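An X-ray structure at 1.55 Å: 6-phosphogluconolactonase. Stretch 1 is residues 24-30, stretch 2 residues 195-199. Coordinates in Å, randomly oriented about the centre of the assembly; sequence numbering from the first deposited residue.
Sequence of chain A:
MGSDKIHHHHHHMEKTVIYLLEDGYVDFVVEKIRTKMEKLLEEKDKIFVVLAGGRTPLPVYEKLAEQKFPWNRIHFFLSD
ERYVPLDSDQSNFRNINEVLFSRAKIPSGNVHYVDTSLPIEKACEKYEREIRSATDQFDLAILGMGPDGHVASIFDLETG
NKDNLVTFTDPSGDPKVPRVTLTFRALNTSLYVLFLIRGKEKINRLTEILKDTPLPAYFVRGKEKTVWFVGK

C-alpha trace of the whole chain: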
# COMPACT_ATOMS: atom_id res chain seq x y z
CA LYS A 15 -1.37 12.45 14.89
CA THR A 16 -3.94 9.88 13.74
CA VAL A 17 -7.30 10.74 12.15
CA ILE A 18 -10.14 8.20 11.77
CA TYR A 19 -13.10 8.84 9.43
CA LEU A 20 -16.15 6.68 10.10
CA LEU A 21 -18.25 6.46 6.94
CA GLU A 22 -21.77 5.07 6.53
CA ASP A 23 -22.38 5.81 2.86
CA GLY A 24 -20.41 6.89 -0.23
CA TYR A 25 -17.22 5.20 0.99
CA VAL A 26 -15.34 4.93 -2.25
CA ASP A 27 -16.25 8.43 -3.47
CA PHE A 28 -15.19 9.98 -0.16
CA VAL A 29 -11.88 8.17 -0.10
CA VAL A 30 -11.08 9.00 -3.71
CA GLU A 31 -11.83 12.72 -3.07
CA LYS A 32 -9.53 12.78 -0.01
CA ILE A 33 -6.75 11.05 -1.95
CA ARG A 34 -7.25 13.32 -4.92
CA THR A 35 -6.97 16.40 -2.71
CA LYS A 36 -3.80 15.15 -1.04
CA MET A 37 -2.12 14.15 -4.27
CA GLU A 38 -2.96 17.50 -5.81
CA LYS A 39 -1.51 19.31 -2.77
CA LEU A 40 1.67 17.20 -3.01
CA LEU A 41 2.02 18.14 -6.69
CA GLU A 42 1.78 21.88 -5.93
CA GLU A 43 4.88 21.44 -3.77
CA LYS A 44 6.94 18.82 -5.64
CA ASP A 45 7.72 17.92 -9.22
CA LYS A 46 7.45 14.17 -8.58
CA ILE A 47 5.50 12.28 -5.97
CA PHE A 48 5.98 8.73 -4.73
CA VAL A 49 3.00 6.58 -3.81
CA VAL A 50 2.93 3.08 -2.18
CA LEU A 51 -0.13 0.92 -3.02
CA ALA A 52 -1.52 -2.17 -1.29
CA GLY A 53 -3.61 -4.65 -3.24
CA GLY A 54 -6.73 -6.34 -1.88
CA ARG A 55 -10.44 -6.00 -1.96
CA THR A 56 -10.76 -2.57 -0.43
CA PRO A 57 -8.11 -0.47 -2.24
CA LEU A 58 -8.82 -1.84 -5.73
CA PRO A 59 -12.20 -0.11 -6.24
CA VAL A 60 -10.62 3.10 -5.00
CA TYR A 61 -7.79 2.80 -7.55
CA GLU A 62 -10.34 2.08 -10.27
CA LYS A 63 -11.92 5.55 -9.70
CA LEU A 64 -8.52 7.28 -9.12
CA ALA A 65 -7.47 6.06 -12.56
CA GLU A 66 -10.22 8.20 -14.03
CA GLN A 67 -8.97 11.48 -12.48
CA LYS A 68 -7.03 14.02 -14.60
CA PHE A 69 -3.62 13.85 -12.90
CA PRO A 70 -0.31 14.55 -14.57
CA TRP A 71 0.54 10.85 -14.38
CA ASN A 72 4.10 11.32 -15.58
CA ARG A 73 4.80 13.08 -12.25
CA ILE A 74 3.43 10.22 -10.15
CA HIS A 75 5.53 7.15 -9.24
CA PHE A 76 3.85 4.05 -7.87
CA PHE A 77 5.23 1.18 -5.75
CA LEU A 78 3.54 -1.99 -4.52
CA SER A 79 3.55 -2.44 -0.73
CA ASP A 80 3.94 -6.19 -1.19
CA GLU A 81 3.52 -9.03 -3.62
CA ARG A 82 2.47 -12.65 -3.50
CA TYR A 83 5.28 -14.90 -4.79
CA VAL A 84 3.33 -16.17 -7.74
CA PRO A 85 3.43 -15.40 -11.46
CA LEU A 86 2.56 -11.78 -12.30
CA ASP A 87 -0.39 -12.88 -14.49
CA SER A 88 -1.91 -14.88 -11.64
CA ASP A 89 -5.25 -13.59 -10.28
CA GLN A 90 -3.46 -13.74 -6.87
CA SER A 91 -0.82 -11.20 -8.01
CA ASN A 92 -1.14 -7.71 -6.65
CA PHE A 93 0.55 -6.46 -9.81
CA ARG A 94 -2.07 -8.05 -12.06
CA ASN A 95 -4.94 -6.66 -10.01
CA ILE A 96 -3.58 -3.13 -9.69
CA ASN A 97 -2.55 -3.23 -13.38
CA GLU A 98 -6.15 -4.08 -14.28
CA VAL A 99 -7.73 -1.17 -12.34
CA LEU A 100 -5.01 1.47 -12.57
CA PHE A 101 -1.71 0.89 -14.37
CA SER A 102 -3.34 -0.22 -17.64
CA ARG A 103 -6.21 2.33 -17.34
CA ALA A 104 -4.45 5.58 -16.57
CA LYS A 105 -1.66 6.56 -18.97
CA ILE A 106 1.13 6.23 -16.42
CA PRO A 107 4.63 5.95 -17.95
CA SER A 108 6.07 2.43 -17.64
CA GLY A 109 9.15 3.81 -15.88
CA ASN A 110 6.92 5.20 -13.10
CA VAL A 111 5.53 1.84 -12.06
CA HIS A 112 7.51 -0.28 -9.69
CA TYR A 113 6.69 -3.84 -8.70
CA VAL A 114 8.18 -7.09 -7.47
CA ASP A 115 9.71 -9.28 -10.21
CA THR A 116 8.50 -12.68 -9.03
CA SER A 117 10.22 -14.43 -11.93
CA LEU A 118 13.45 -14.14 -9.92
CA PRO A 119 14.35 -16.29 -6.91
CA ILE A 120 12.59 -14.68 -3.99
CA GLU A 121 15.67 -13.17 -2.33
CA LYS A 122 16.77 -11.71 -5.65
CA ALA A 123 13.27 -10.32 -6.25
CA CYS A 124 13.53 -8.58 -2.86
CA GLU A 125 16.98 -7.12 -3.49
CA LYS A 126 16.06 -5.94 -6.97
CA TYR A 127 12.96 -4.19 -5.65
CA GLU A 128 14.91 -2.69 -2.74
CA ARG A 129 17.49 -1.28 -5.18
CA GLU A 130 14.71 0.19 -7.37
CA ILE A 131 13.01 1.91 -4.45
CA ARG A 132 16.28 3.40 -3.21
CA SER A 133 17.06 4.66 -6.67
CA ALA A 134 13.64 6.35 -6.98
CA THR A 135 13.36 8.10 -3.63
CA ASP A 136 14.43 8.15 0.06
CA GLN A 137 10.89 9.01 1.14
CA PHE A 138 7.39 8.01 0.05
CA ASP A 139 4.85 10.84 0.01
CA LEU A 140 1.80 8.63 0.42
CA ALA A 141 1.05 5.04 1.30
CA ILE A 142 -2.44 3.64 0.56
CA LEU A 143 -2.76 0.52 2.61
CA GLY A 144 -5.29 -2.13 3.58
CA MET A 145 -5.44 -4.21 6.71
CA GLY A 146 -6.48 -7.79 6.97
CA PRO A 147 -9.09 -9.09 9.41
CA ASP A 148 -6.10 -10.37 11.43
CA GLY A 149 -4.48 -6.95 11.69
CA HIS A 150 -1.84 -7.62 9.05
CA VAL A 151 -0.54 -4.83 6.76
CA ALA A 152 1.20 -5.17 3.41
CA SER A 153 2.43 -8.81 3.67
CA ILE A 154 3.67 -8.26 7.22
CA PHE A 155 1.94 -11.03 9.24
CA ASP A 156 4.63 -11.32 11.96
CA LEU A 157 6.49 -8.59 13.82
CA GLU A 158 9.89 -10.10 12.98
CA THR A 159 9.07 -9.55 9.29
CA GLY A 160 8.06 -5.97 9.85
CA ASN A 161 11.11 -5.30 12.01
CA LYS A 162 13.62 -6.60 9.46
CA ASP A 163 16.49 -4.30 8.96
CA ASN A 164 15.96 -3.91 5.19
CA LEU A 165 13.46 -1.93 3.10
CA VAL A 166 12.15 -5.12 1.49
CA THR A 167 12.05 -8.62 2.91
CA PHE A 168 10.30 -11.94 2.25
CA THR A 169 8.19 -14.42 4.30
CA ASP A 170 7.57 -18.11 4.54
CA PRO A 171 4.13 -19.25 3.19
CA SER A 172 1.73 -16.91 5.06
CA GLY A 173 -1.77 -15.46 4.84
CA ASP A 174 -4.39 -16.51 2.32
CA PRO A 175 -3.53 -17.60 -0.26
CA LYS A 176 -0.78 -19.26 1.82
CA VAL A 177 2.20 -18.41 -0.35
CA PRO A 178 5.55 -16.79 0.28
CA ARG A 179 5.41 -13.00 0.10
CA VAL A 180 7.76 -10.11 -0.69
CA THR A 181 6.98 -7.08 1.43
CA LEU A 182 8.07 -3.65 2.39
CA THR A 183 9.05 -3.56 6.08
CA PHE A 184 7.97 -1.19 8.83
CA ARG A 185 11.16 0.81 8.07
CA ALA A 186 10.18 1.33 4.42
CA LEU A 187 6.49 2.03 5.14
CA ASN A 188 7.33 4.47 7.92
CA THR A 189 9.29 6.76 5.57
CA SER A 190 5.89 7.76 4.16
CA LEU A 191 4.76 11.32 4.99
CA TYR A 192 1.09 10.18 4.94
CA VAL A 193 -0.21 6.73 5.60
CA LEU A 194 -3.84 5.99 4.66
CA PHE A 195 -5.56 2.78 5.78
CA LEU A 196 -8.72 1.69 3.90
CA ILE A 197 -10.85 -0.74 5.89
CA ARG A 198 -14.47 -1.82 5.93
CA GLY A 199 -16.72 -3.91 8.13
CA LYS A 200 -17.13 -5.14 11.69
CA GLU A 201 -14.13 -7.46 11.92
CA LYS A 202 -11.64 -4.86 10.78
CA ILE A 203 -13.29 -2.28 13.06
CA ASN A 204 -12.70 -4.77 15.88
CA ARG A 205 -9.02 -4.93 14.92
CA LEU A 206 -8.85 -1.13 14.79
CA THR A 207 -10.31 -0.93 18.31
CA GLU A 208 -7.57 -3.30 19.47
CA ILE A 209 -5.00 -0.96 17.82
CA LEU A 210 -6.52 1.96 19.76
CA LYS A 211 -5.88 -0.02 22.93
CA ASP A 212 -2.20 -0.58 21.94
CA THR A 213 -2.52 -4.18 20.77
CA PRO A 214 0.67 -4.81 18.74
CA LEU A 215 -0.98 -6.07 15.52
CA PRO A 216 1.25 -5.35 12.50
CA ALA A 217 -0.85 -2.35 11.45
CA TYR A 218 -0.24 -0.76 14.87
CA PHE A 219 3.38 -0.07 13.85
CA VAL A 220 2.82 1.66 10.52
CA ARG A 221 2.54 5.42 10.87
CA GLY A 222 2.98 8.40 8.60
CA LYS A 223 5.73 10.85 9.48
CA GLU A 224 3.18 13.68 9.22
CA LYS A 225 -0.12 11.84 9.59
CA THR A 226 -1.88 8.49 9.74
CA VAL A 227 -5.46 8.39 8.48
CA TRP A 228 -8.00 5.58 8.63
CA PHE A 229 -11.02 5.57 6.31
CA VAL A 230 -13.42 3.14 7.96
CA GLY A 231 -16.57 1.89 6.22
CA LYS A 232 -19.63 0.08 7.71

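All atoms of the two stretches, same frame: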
# COMPACT_ATOMS: atom_id res chain seq x y z
N GLY A 24 -21.33 6.24 0.69
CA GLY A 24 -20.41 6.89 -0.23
C GLY A 24 -18.93 6.68 0.08
O GLY A 24 -18.11 7.57 -0.17
N TYR A 25 -18.58 5.47 0.52
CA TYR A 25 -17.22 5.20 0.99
C TYR A 25 -16.19 5.50 -0.09
O TYR A 25 -15.26 6.28 0.09
CB TYR A 25 -17.11 3.76 1.46
CG TYR A 25 -15.74 3.42 1.95
CD1 TYR A 25 -15.37 3.71 3.26
CD2 TYR A 25 -14.79 2.85 1.10
CE1 TYR A 25 -14.07 3.44 3.72
CE2 TYR A 25 -13.49 2.58 1.51
CZ TYR A 25 -13.13 2.86 2.86
OH TYR A 25 -11.83 2.56 3.24
N VAL A 26 -16.33 4.81 -1.22
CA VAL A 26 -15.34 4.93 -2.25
C VAL A 26 -15.19 6.37 -2.74
O VAL A 26 -14.06 6.84 -2.90
CB VAL A 26 -15.61 3.96 -3.43
CG1 VAL A 26 -14.70 4.25 -4.58
CG2 VAL A 26 -15.45 2.51 -2.96
N ASP A 27 -16.30 7.04 -3.02
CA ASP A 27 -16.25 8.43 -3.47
C ASP A 27 -15.55 9.34 -2.47
O ASP A 27 -14.74 10.16 -2.85
CB ASP A 27 -17.64 8.95 -3.79
CG ASP A 27 -18.18 8.37 -5.10
OD1 ASP A 27 -17.37 7.84 -5.90
OD2 ASP A 27 -19.38 8.34 -5.39
N PHE A 28 -15.81 9.15 -1.18
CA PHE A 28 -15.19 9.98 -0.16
C PHE A 28 -13.70 9.75 -0.13
O PHE A 28 -12.90 10.70 -0.12
CB PHE A 28 -15.81 9.67 1.17
CG PHE A 28 -15.32 10.54 2.29
CD1 PHE A 28 -15.91 11.76 2.56
CD2 PHE A 28 -14.24 10.14 3.05
CE1 PHE A 28 -15.46 12.54 3.61
CE2 PHE A 28 -13.78 10.95 4.13
CZ PHE A 28 -14.36 12.12 4.37
N VAL A 29 -13.29 8.49 -0.09
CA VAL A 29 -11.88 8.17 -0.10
C VAL A 29 -11.14 8.73 -1.33
O VAL A 29 -10.06 9.31 -1.24
CB VAL A 29 -11.65 6.66 0.01
CG1 VAL A 29 -10.18 6.26 -0.15
CG2 VAL A 29 -12.29 6.14 1.33
N VAL A 30 -11.73 8.54 -2.49
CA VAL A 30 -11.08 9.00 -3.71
C VAL A 30 -10.89 10.53 -3.66
O VAL A 30 -9.84 11.02 -4.00
CB VAL A 30 -11.90 8.56 -4.94
CG1 VAL A 30 -11.49 9.37 -6.21
CG2 VAL A 30 -11.76 7.10 -5.14
N PHE A 195 -5.04 4.16 5.70
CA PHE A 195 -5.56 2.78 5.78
C PHE A 195 -7.01 2.79 5.28
O PHE A 195 -7.78 3.64 5.68
CB PHE A 195 -5.57 2.27 7.23
CG PHE A 195 -4.21 1.89 7.75
CD1 PHE A 195 -3.70 0.61 7.51
CD2 PHE A 195 -3.47 2.78 8.51
CE1 PHE A 195 -2.46 0.25 7.97
CE2 PHE A 195 -2.23 2.39 9.00
CZ PHE A 195 -1.74 1.18 8.73
N LEU A 196 -7.37 1.80 4.47
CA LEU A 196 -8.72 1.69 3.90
C LEU A 196 -9.30 0.38 4.37
O LEU A 196 -8.81 -0.67 3.96
CB LEU A 196 -8.63 1.69 2.38
CG LEU A 196 -8.47 2.97 1.63
CD1 LEU A 196 -7.63 3.96 2.25
CD2 LEU A 196 -8.14 2.69 0.17
N ILE A 197 -10.28 0.44 5.27
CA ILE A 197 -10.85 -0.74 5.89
C ILE A 197 -12.35 -0.64 5.90
O ILE A 197 -12.90 0.48 5.99
CB ILE A 197 -10.32 -1.02 7.30
CG1 ILE A 197 -10.61 0.13 8.30
CG2 ILE A 197 -8.82 -1.36 7.27
CD1 ILE A 197 -10.55 -0.40 9.71
N ARG A 198 -13.03 -1.79 5.87
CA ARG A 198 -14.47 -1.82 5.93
C ARG A 198 -14.94 -3.02 6.73
O ARG A 198 -14.34 -4.12 6.63
CB ARG A 198 -15.10 -1.86 4.54
CG ARG A 198 -14.77 -0.66 3.65
CD ARG A 198 -15.29 -0.80 2.26
NE ARG A 198 -16.69 -0.43 2.16
CZ ARG A 198 -17.29 -0.09 1.01
NH1 ARG A 198 -16.63 -0.08 -0.14
NH2 ARG A 198 -18.55 0.24 1.02
N GLY A 199 -16.00 -2.82 7.50
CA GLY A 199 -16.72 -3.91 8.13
C GLY A 199 -16.34 -4.15 9.58
O GLY A 199 -15.32 -3.67 10.09

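Packing of the first turns of a helix (Tyr 25 to Val 30) against a strand segment (Phe 195 to Arg 198) in 6-phosphogluconolactonase. The two segments run nearly antiparallel, at 171°, with their axes 11.1 Å apart at closest approach, so side chains rather than backbones fill the gap. Tyr 25 lies across from Arg 198 (CA to CA 9.0 Å) and Val 29, one helical turn on, across from Leu 196 (CA to CA 8.2 Å). That turn is held by regular backbone hydrogen bonds, among them Val 29 N to Tyr 25 O at 3.0 Å, which keeps Tyr 25 and Val 29 on the same side of the helix, both with CA-to-CB bonds toward the strand. Gly 24, at positive phi, occupies the N-cap position, and its O accepts from Phe 28 N at 3.0 Å.

Tyr 25 dominates the contact. With chi1 in t, its ring reaches along the strand, and its OH comes within 3.3 Å of Leu 196 CA and 3.3 Å of Ile 197 N. The hydroxyl is hydrogen-bonded elsewhere in the structure. Arg 198 covers one face of this ring. Its CG sits 4.0 Å from the centroid of the Tyr 25 ring and only 12° off the normal, a CH-pi contact in which the aliphatic part of the arginine meets the aromatic electrons. Farther out, the side chain carries its guanidinium past the ring: Arg 198 NH1 is 3.7 Å from Tyr 25 CD2, which lies over a guanidinium face, and 4.0 Å from Val 26 CG2. The charged group thus borders carbon here, without a salt bridge to the helix.

Leu 196 completes the contact. Its CB lies 3.4 Å from Tyr 25 OH, while its CG lies 4.1 Å from Val 29 CG1, an apolar pairing of two buried side chains. Together the stretches bury 260 Å², both sides summed, with Tyr 25, Arg 198 and Leu 196 covering the most.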